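Long-range contacts in periplasmic binding protein/LacI transcriptional regulator (Burkholderia graminis C4D1M, PDB 5HQJ), which probably serves as the sugar-binding protein of an ABC transporter and holds alpha-D-arabinopyranose in the cleft between its two lobes: residues A[132-137]-A[167-172]; A[115-119]-A[162-166]; A[263-268]-A[296-301]; A[151-157]-A[211-217]. All blocks are in the same frame, centred on the assembly; numbering follows the deposited sequence. Where two conformers were deposited one is given.

Contact 1 of 4, residues A[132-137]-A[167-172]; sequences NEQAGA and ERIAGI. With 64K (alpha-D-arabinopyranose), chain B.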
# COMPACT_ATOMS: atom_id res chain seq x y z
N ASN A 132 2.30 8.62 -2.67
CA ASN A 132 1.61 7.69 -3.56
C ASN A 132 1.29 8.31 -4.89
O ASN A 132 1.41 7.64 -5.92
CB ASN A 132 0.39 7.16 -2.86
CG ASN A 132 0.74 6.13 -1.83
OD1 ASN A 132 1.14 5.01 -2.15
ND2 ASN A 132 0.62 6.51 -0.56
N GLU A 133 0.99 9.60 -4.93
CA GLU A 133 0.79 10.22 -6.24
C GLU A 133 2.13 10.20 -6.99
O GLU A 133 2.16 9.87 -8.17
CB GLU A 133 0.24 11.64 -6.14
CG GLU A 133 -0.08 12.22 -7.51
CD GLU A 133 -0.97 13.46 -7.46
OE1 GLU A 133 -1.67 13.66 -6.45
OE2 GLU A 133 -0.97 14.21 -8.46
N GLN A 134 3.26 10.51 -6.33
CA GLN A 134 4.54 10.47 -7.03
C GLN A 134 4.88 9.06 -7.51
O GLN A 134 5.47 8.87 -8.57
CB GLN A 134 5.70 11.01 -6.13
CG GLN A 134 7.07 10.96 -6.79
CD GLN A 134 7.13 11.74 -8.09
OE1 GLN A 134 7.39 11.19 -9.16
NE2 GLN A 134 6.90 13.05 -8.01
N ALA A 135 4.52 8.04 -6.73
CA ALA A 135 4.77 6.69 -7.21
C ALA A 135 3.99 6.43 -8.52
O ALA A 135 4.48 5.77 -9.44
CB ALA A 135 4.39 5.68 -6.16
N GLY A 136 2.73 6.89 -8.59
CA GLY A 136 1.95 6.78 -9.85
C GLY A 136 2.58 7.50 -11.00
O GLY A 136 2.70 6.98 -12.12
N ALA A 137 3.01 8.72 -10.73
CA ALA A 137 3.72 9.48 -11.72
C ALA A 137 4.96 8.74 -12.26
O ALA A 137 5.18 8.71 -13.44
CB ALA A 137 4.13 10.86 -11.10
N GLU A 167 -4.61 7.87 -5.06
CA GLU A 167 -3.52 8.75 -5.40
C GLU A 167 -2.59 8.15 -6.44
O GLU A 167 -2.13 8.85 -7.31
CB GLU A 167 -2.76 9.10 -4.12
CG GLU A 167 -3.60 10.04 -3.26
CD GLU A 167 -3.02 10.28 -1.88
OE1 GLU A 167 -2.23 9.44 -1.42
OE2 GLU A 167 -3.36 11.30 -1.24
N ARG A 168 -2.30 6.86 -6.32
CA ARG A 168 -1.47 6.18 -7.28
C ARG A 168 -2.11 6.30 -8.66
O ARG A 168 -1.46 6.58 -9.66
CB ARG A 168 -1.30 4.69 -6.93
CG ARG A 168 -0.47 4.51 -5.67
CD ARG A 168 -0.44 3.05 -5.19
NE ARG A 168 0.07 3.05 -3.83
CZ ARG A 168 0.06 2.02 -3.00
NH1 ARG A 168 -0.39 0.83 -3.39
NH2 ARG A 168 0.56 2.16 -1.77
N ILE A 169 -3.40 6.02 -8.71
CA ILE A 169 -4.11 6.16 -9.99
C ILE A 169 -4.06 7.60 -10.56
O ILE A 169 -3.83 7.85 -11.78
CB ILE A 169 -5.60 5.72 -9.84
CG1 ILE A 169 -5.69 4.25 -9.45
CG2 ILE A 169 -6.41 5.96 -11.14
CD1 ILE A 169 -7.09 3.83 -8.99
N ALA A 170 -4.29 8.58 -9.70
CA ALA A 170 -4.20 9.97 -10.13
C ALA A 170 -2.81 10.34 -10.65
O ALA A 170 -2.70 11.03 -11.66
CB ALA A 170 -4.62 10.86 -9.01
N GLY A 171 -1.77 9.84 -10.00
CA GLY A 171 -0.42 10.02 -10.50
C GLY A 171 -0.17 9.41 -11.87
O GLY A 171 0.44 10.03 -12.74
N ILE A 172 -0.66 8.20 -12.09
CA ILE A 172 -0.56 7.58 -13.40
C ILE A 172 -1.28 8.41 -14.43
O ILE A 172 -0.70 8.66 -15.48
CB ILE A 172 -1.13 6.13 -13.39
CG1 ILE A 172 -0.32 5.18 -12.46
CG2 ILE A 172 -1.22 5.60 -14.80
CD1 ILE A 172 -1.00 3.86 -12.15
O2 64K B . 0.27 0.24 0.11
C2 64K B . -0.78 -0.74 -0.21
C3 64K B . -0.10 -1.93 -0.81
O3 64K B . 0.28 -1.62 -2.13
C4 64K B . -1.04 -3.13 -0.91
O4 64K B . -2.08 -2.92 -1.88
C5 64K B . -1.68 -3.37 0.38
O5 64K B . -2.48 -2.22 0.73
C1 64K B . -1.51 -1.13 1.04
O1 64K B . -2.22 -0.04 1.49
O HOH W 1 0.28 9.34 0.12

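Contact 2 of 4, residues A[115-119]-A[162-166]; sequences YDSDS and AVNLN. With 64K (alpha-D-arabinopyranose), chain B.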
# COMPACT_ATOMS: atom_id res chain seq x y z
N TYR A 115 0.15 5.23 8.92
CA TYR A 115 1.23 4.70 8.07
C TYR A 115 0.57 4.03 6.86
O TYR A 115 -0.58 3.59 6.94
CB TYR A 115 2.17 3.74 8.85
CG TYR A 115 1.55 2.39 9.11
CD1 TYR A 115 0.62 2.24 10.14
CD2 TYR A 115 1.83 1.31 8.31
CE1 TYR A 115 0.00 1.03 10.36
CE2 TYR A 115 1.21 0.08 8.52
CZ TYR A 115 0.29 -0.04 9.56
OH TYR A 115 -0.35 -1.22 9.80
N ASP A 116 1.28 4.05 5.73
CA ASP A 116 0.88 3.39 4.49
C ASP A 116 -0.29 4.06 3.78
O ASP A 116 -0.16 4.41 2.61
CB ASP A 116 0.55 1.91 4.77
CG ASP A 116 0.01 1.21 3.57
OD1 ASP A 116 0.66 1.27 2.49
OD2 ASP A 116 -1.07 0.65 3.70
N SER A 117 -1.42 4.16 4.48
CA SER A 117 -2.63 4.79 3.95
C SER A 117 -3.22 5.76 4.98
O SER A 117 -3.68 5.40 6.07
CB SER A 117 -3.69 3.76 3.53
OG SER A 117 -4.51 4.33 2.49
N ASP A 118 -3.17 7.04 4.60
CA ASP A 118 -3.50 8.14 5.51
C ASP A 118 -5.00 8.42 5.66
O ASP A 118 -5.81 8.02 4.82
CB ASP A 118 -2.80 9.42 5.02
CG ASP A 118 -2.69 10.48 6.10
OD1 ASP A 118 -3.02 10.20 7.26
OD2 ASP A 118 -2.26 11.62 5.79
N SER A 119 -5.34 9.04 6.79
CA SER A 119 -6.61 9.76 7.00
C SER A 119 -6.30 11.20 7.44
O SER A 119 -6.15 11.46 8.63
CB SER A 119 -7.50 9.08 8.04
OG SER A 119 -8.64 9.89 8.35
N ALA A 162 -9.74 3.48 -1.05
CA ALA A 162 -8.40 3.66 -0.51
C ALA A 162 -7.70 4.90 -1.06
O ALA A 162 -7.48 5.02 -2.27
CB ALA A 162 -7.58 2.42 -0.79
N VAL A 163 -7.30 5.79 -0.16
CA VAL A 163 -6.62 7.02 -0.56
C VAL A 163 -5.29 6.76 -1.25
O VAL A 163 -4.97 7.44 -2.24
CB VAL A 163 -6.36 7.94 0.66
CG1 VAL A 163 -5.18 8.89 0.42
CG2 VAL A 163 -7.60 8.72 0.98
N ASN A 164 -4.49 5.82 -0.76
CA ASN A 164 -3.17 5.70 -1.30
C ASN A 164 -3.34 5.15 -2.71
O ASN A 164 -2.63 5.57 -3.60
CB ASN A 164 -2.24 4.84 -0.41
CG ASN A 164 -2.77 3.44 -0.09
OD1 ASN A 164 -3.94 3.11 -0.31
ND2 ASN A 164 -1.89 2.60 0.46
N LEU A 165 -4.31 4.24 -2.90
CA LEU A 165 -4.51 3.61 -4.20
C LEU A 165 -5.05 4.62 -5.16
O LEU A 165 -4.60 4.70 -6.29
CB LEU A 165 -5.46 2.43 -4.10
CG LEU A 165 -4.99 1.28 -3.24
CD1 LEU A 165 -5.93 0.12 -3.46
CD2 LEU A 165 -3.52 0.88 -3.50
N ASN A 166 -5.99 5.45 -4.71
CA ASN A 166 -6.53 6.45 -5.61
C ASN A 166 -5.51 7.53 -5.98
O ASN A 166 -5.51 8.01 -7.09
CB ASN A 166 -7.79 7.10 -5.01
CG ASN A 166 -8.94 6.15 -4.97
OD1 ASN A 166 -8.99 5.17 -5.72
ND2 ASN A 166 -9.89 6.42 -4.11
O2 64K B . 0.27 0.24 0.11
C2 64K B . -0.78 -0.74 -0.21
C3 64K B . -0.10 -1.93 -0.81
O3 64K B . 0.28 -1.62 -2.13
C4 64K B . -1.04 -3.13 -0.91
O4 64K B . -2.08 -2.92 -1.88
C5 64K B . -1.68 -3.37 0.38
O5 64K B . -2.48 -2.22 0.73
C1 64K B . -1.51 -1.13 1.04
O1 64K B . -2.22 -0.04 1.49
O HOH W 2 -6.91 5.70 3.04

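Contact 3 of 4, residues A[263-268]-A[296-301]; sequences GIMVQR and TGVTVV. With 64K (alpha-D-arabinopyranose), chain B.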
# COMPACT_ATOMS: atom_id res chain seq x y z
N GLY A 263 8.23 -4.70 -14.39
CA GLY A 263 8.74 -3.79 -13.38
C GLY A 263 7.84 -3.77 -12.19
O GLY A 263 6.62 -3.97 -12.33
N ILE A 264 8.39 -3.54 -11.00
CA ILE A 264 7.53 -3.29 -9.88
C ILE A 264 7.96 -2.03 -9.12
O ILE A 264 9.02 -1.41 -9.36
CB ILE A 264 7.46 -4.50 -8.95
CG1 ILE A 264 8.85 -4.84 -8.40
CG2 ILE A 264 6.85 -5.70 -9.66
CD1 ILE A 264 8.93 -6.08 -7.51
N MSE A 265 7.07 -1.63 -8.23
CA MSE A 265 7.32 -0.53 -7.31
C MSE A 265 7.30 -1.11 -5.90
O MSE A 265 6.24 -1.59 -5.48
CB MSE A 265 6.27 0.58 -7.45
CG MSE A 265 6.12 1.13 -8.86
SE MSE A 265 7.67 2.20 -9.31
CE MSE A 265 7.30 3.79 -8.25
N VAL A 266 8.44 -1.07 -5.19
CA VAL A 266 8.55 -1.64 -3.86
C VAL A 266 8.61 -0.51 -2.86
O VAL A 266 9.50 0.31 -2.93
CB VAL A 266 9.75 -2.56 -3.73
CG1 VAL A 266 9.74 -3.23 -2.34
CG2 VAL A 266 9.72 -3.62 -4.85
N GLN A 267 7.64 -0.48 -1.96
CA GLN A 267 7.57 0.50 -0.89
C GLN A 267 8.55 0.04 0.22
O GLN A 267 9.31 -0.88 -0.02
CB GLN A 267 6.14 0.63 -0.38
CG GLN A 267 5.10 0.84 -1.45
CD GLN A 267 3.76 0.98 -0.80
OE1 GLN A 267 3.49 1.95 -0.12
NE2 GLN A 267 2.89 -0.02 -1.01
N ARG A 268 8.53 0.69 1.38
CA ARG A 268 9.33 0.27 2.52
C ARG A 268 8.43 -0.06 3.72
O ARG A 268 8.40 0.66 4.69
CB ARG A 268 10.38 1.37 2.85
CG ARG A 268 11.43 1.58 1.77
CD ARG A 268 12.70 2.20 2.27
NE ARG A 268 13.74 2.09 1.25
CZ ARG A 268 13.87 2.93 0.24
NH1 ARG A 268 13.05 3.96 0.11
NH2 ARG A 268 14.83 2.74 -0.64
N THR A 296 8.72 7.49 3.13
CA THR A 296 9.59 6.33 3.27
C THR A 296 10.18 5.84 1.93
O THR A 296 11.09 4.99 1.92
CB THR A 296 8.85 5.15 4.00
OG1 THR A 296 7.55 4.94 3.45
CG2 THR A 296 8.72 5.46 5.49
N GLY A 297 9.69 6.37 0.80
CA GLY A 297 10.30 6.15 -0.48
C GLY A 297 9.90 4.84 -1.12
O GLY A 297 9.28 3.97 -0.48
N VAL A 298 10.27 4.67 -2.39
CA VAL A 298 9.82 3.52 -3.18
C VAL A 298 10.90 3.24 -4.24
O VAL A 298 11.41 4.18 -4.83
CB VAL A 298 8.43 3.80 -3.83
CG1 VAL A 298 8.51 4.85 -4.95
CG2 VAL A 298 7.79 2.53 -4.38
N THR A 299 11.24 1.95 -4.42
CA THR A 299 12.32 1.51 -5.29
C THR A 299 11.68 0.93 -6.57
O THR A 299 10.79 0.08 -6.49
CB THR A 299 13.23 0.44 -4.63
OG1 THR A 299 13.71 0.91 -3.36
CG2 THR A 299 14.42 0.12 -5.53
N VAL A 300 12.11 1.43 -7.73
CA VAL A 300 11.74 0.83 -9.01
C VAL A 300 12.57 -0.45 -9.21
O VAL A 300 13.81 -0.38 -9.32
CB VAL A 300 11.99 1.79 -10.21
CG1 VAL A 300 11.59 1.13 -11.54
CG2 VAL A 300 11.26 3.14 -10.00
N VAL A 301 11.91 -1.61 -9.24
CA VAL A 301 12.61 -2.89 -9.28
C VAL A 301 12.28 -3.62 -10.55
O VAL A 301 11.10 -3.76 -10.93
CB VAL A 301 12.27 -3.76 -8.08
CG1 VAL A 301 12.92 -5.14 -8.19
CG2 VAL A 301 12.75 -3.05 -6.78
O2 64K B . 0.27 0.24 0.11
C2 64K B . -0.78 -0.74 -0.21
C3 64K B . -0.10 -1.93 -0.81
O3 64K B . 0.28 -1.62 -2.13
C4 64K B . -1.04 -3.13 -0.91
O4 64K B . -2.08 -2.92 -1.88
C5 64K B . -1.68 -3.37 0.38
O5 64K B . -2.48 -2.22 0.73
C1 64K B . -1.51 -1.13 1.04
O1 64K B . -2.22 -0.04 1.49
O HOH W 3 12.13 -0.07 -1.57
O HOH W 4 7.47 3.53 1.21
O HOH W 5 15.02 3.55 -3.46

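Contact 4 of 4, residues A[151-157]-A[211-217]; sequences GEVAIIT and LKGIFGV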
# COMPACT_ATOMS: atom_id res chain seq x y z
N GLY A 151 0.05 3.29 -27.15
CA GLY A 151 -0.68 2.11 -26.75
C GLY A 151 -1.85 2.30 -25.79
O GLY A 151 -1.85 3.23 -24.96
N GLU A 152 -2.81 1.40 -25.86
CA GLU A 152 -3.85 1.28 -24.87
C GLU A 152 -3.30 0.66 -23.60
O GLU A 152 -2.55 -0.30 -23.67
CB GLU A 152 -4.99 0.38 -25.37
CG GLU A 152 -5.69 0.98 -26.56
CD GLU A 152 -6.78 0.10 -27.14
OE1 GLU A 152 -6.88 -1.08 -26.75
OE2 GLU A 152 -7.53 0.60 -28.00
N VAL A 153 -3.69 1.21 -22.46
CA VAL A 153 -3.33 0.66 -21.17
C VAL A 153 -4.51 0.54 -20.23
O VAL A 153 -5.52 1.24 -20.37
CB VAL A 153 -2.25 1.52 -20.48
CG1 VAL A 153 -0.98 1.55 -21.31
CG2 VAL A 153 -2.75 2.91 -20.17
N ALA A 154 -4.38 -0.37 -19.27
CA ALA A 154 -5.39 -0.60 -18.22
C ALA A 154 -4.77 -0.46 -16.84
O ALA A 154 -3.58 -0.70 -16.65
CB ALA A 154 -6.04 -1.98 -18.37
N ILE A 155 -5.58 -0.03 -15.88
CA ILE A 155 -5.20 0.16 -14.50
C ILE A 155 -6.07 -0.70 -13.62
O ILE A 155 -7.32 -0.61 -13.68
CB ILE A 155 -5.32 1.66 -14.06
CG1 ILE A 155 -4.54 2.57 -14.98
CG2 ILE A 155 -4.91 1.79 -12.54
CD1 ILE A 155 -4.73 4.06 -14.65
N ILE A 156 -5.43 -1.55 -12.83
CA ILE A 156 -6.11 -2.49 -11.91
C ILE A 156 -5.83 -2.03 -10.51
O ILE A 156 -4.65 -1.91 -10.12
CB ILE A 156 -5.64 -3.95 -12.12
CG1 ILE A 156 -5.71 -4.35 -13.60
CG2 ILE A 156 -6.42 -4.89 -11.25
CD1 ILE A 156 -7.06 -4.23 -14.24
N THR A 157 -6.88 -1.75 -9.73
CA THR A 157 -6.68 -1.28 -8.37
C THR A 157 -7.27 -2.25 -7.38
O THR A 157 -7.76 -3.32 -7.77
CB THR A 157 -7.23 0.16 -8.21
OG1 THR A 157 -6.84 0.63 -6.91
CG2 THR A 157 -8.76 0.28 -8.44
N LEU A 211 -4.31 -4.20 -26.36
CA LEU A 211 -3.75 -3.67 -25.10
C LEU A 211 -2.23 -3.76 -25.14
O LEU A 211 -1.68 -4.75 -25.62
CB LEU A 211 -4.33 -4.46 -23.91
CG LEU A 211 -4.18 -3.78 -22.55
CD1 LEU A 211 -5.03 -2.57 -22.41
CD2 LEU A 211 -4.55 -4.81 -21.45
N LYS A 212 -1.54 -2.75 -24.67
CA LYS A 212 -0.09 -2.70 -24.69
C LYS A 212 0.50 -2.67 -23.32
O LYS A 212 1.66 -3.01 -23.14
CB LYS A 212 0.41 -1.48 -25.47
CG LYS A 212 0.03 -1.53 -26.95
CD LYS A 212 0.68 -2.69 -27.69
CE LYS A 212 0.10 -2.85 -29.08
NZ LYS A 212 -0.55 -4.18 -29.25
N GLY A 213 -0.26 -2.20 -22.33
CA GLY A 213 0.24 -2.17 -20.98
C GLY A 213 -0.81 -2.33 -19.88
O GLY A 213 -1.97 -1.96 -20.05
N ILE A 214 -0.38 -2.82 -18.72
CA ILE A 214 -1.20 -2.88 -17.52
C ILE A 214 -0.42 -2.35 -16.31
O ILE A 214 0.72 -2.74 -16.07
CB ILE A 214 -1.69 -4.30 -17.18
CG1 ILE A 214 -2.45 -4.90 -18.34
CG2 ILE A 214 -2.53 -4.30 -15.87
CD1 ILE A 214 -2.87 -6.39 -18.14
N PHE A 215 -1.08 -1.54 -15.52
CA PHE A 215 -0.59 -1.12 -14.20
C PHE A 215 -1.37 -1.82 -13.09
O PHE A 215 -2.62 -1.72 -13.08
CB PHE A 215 -0.81 0.36 -13.95
CG PHE A 215 -0.19 1.31 -14.93
CD1 PHE A 215 -0.85 1.64 -16.11
CD2 PHE A 215 1.00 1.99 -14.64
CE1 PHE A 215 -0.30 2.57 -17.01
CE2 PHE A 215 1.53 2.89 -15.53
CZ PHE A 215 0.87 3.20 -16.70
N GLY A 216 -0.68 -2.44 -12.15
CA GLY A 216 -1.31 -2.94 -10.96
C GLY A 216 -0.87 -2.05 -9.81
O GLY A 216 0.31 -2.01 -9.50
N VAL A 217 -1.79 -1.25 -9.26
CA VAL A 217 -1.42 -0.28 -8.25
C VAL A 217 -1.63 -0.81 -6.81
O VAL A 217 -1.35 -0.09 -5.84
CB VAL A 217 -2.18 1.06 -8.41
CG1 VAL A 217 -1.75 1.73 -9.72
CG2 VAL A 217 -3.73 0.91 -8.24

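Contact 1 of 4, residues A[132-137]-A[167-172]
Arg-168 and Asn-132 show how one amide oxygen can fix a sugar-binding guanidinium. Arg-168 takes Asn-132 OD1 side-on with two nitrogens, NE at 2.8 Å and NH2 at 2.9 Å. OD1 lies in the guanidinium plane, yet both donors approach it from the same face of the amide, whose plane is turned 39° from that of the arginine. One N-H of each outer nitrogen goes to the ligand: Arg-168 NH2 donates to sugar O2 at 2.7 Å and NH1 to O3 at 2.8 Å. With Val-217 O as a second acceptor for NH1, all five N-H groups of the side chain have partners, and Phe-246 adds a cation-pi contact. The other end of the Asn-132 amide is served by a water, which accepts from ND2 and donates to Glu-167 OE1. Glu-133 directs its carboxylate to Lys-174 in a salt bridge. Behind these polar groups the backbones come very close, with the CA atoms of Gly-136 and Gly-171 4.1 Å apart and the helix axes 6.4 Å apart, crossing at -39°. Six CA-H...O contacts line this seam, among them Gly-136 CA to Arg-168 O. Helix 163-176 in turn rests Ile-169 and Ile-172 on Ile-155 of strand 150-156, while helix 132-146 lies on its other side.

Contact 2 of 4, residues A[115-119]-A[162-166]
Asn-164, on the first turn of helix 163-176, meets Asp-116 and Ser-117 with every part of its side chain. Its CB lies 3.7 Å from Asp-116 O. Chi1 of 55° sets CG between the backbone N and the carbonyl carbon, and there CG faces Ser-117, 3.2 Å from OG. The two branches of the amide then part company. OD1 stays on the serine side, 3.1 Å from Ser-117 OG; it accepts a hydrogen bond from Lys-36 and a weak one from Leu-165 N. ND2 turns to the ligand and donates to sugar O1 at 2.9 Å in a fairly straight bond (163°), with a weak, bent bond of 3.3 Å from ND2 to Asp-116 O beside it. Such convergence is characteristic of type I periplasmic binding proteins, in which the sugar sits in a cleft and is gripped by loops and helix starts of two alpha/beta lobes. Here the loop after strand 111-115 contributes from one lobe and the first turn of helix 163-176 from the other. Asp-116 occupies the middle of a gamma turn, closed by Ser-117 N to Tyr-115 O at 2.7 Å. Its carboxylate spans two neighbouring hydroxyls: sugar O2 donates to Asp-116 OD1 and O1 to OD2, each at 2.6 Å, and Ser-91 also bonds to OD2. Farther from the sugar, one water joins the segments, accepting from Ser-117 OG and from Val-163 N at the helix start and donating to Asp-118 O.

Contact 3 of 4, residues A[263-268]-A[296-301]
Ile-264 and Val-301, and two residues on Val-266 and Thr-299, form the hydrogen-bonded pairs of a short antiparallel ladder. Four nearly straight backbone bonds tie it together, including Ile-264 N to Val-301 O at 2.7 Å and Thr-299 N to Val-266 O at 2.8 Å. Apolar contacts follow on both faces of the sheet. On one, Val-266 CG2 crosses to Val-301 CG2 at 3.6 Å; on the other, the selenomethionine Met-265 lies alongside Val-300, the bend at chi2 (-72°) bringing SE to 3.8 Å from Val-300 CG2. Charged and polar side chains take over where the strands give way to loop. Arg-268, extended from CG to NE, donates NH1 to Thr-296 O at 2.9 Å, in the carbonyl plane and on a lone pair. Waters stitch the same region: one links Arg-268 NH2 with Thr-299 OG1, and another joins Arg-268 N, Thr-296 OG1 and Gly-297 O. Gln-267 instead points away from the 296-301 segment and serves the ligand, its NE2 donating to sugar O2 at 2.9 Å, while Asp-247 and Thr-130 bond to its amide and fix its rotation. Strand 299-301 forms the antiparallel edge of its sheet beside 263-266; helix 250-258 covers Ile-264 and Val-301, and helix 132-146 covers Met-265 and Val-300.

Contact 4 of 4, residues A[151-157]-A[211-217]
Ile-156 and Phe-215 are bonded near the carboxyl ends of a parallel ladder, where the three last backbone bonds are nearly straight (168 to 173°). Ile-156 N donates to Phe-215 O at 2.8 Å, Phe-215 N to Ala-154 O at 2.9 Å, and Val-217 N to Ile-156 O at 3.1 Å. Nearer the start, Ala-154 N reaches Gly-213 O at 3.0 Å. Glu-152 O then takes two donors in the plane of its carbonyl, Lys-212 N at 2.8 Å and, more loosely, Gly-213 N at 3.3 Å. These bonds pair the facing edges of two inner strands; the other edge of 150-156 bonds to strand 181-188. Both belong to the Rossmann-like core of one lobe: the chain leaves 150-156, makes strand 181-188 on one flank of it, and returns to lay 211-216 along the other, with helices 163-176 and 194-207 in between. Packing differs on the two faces. Phe-215, its CG anti to the carbonyl carbon (chi1 -58°), presents its CD1 to Ile-155 CG1 at 4.0 Å and a ring edge to Val-153 CG2, while Ala-154 O also lies at that edge, in the ring plane. Ile-172 of helix 163-176 packs on the phenylalanine. On the face of Ala-154, Ile-156 CG1 crosses Ile-214 CG2 at 3.9 Å, and Leu-211 bends its CD1 toward the alanine CB; helix 194-207 covers Ala-154, Ile-156 and Leu-211 through Val-200, Thr-204 and Leu-205. Beyond the last strand pair, Thr-157 and Val-217 cross each other, with the hydroxyl of the threonine against the CG2 methyl of the valine.

In the fold
Contacts 1, 2 and 3 converge on the arabinose, and contact 4 lies deeper in the sheet that contact 3 also belongs to. Contacts 1 and 2, with centres about 11 Å apart, share helix 163-176 and meet where Asn-132 ND2 lies 3.3 Å from Asn-164 CB. Contact 3 comes to the same sugar hydroxyl, O2, as Arg-168 and Asp-116, with Arg-168 NH2 packed 3.3 Å from Gln-267 NE2. Contact 4 reaches the site through Val-217 O, 2.8 Å from Arg-168 NH1 in a probable hydrogen bond, although the Val-217 side chain remains about 7 Å from the sugar. Contacts 3 and 4 do not touch, their nearest atoms about 6 Å apart.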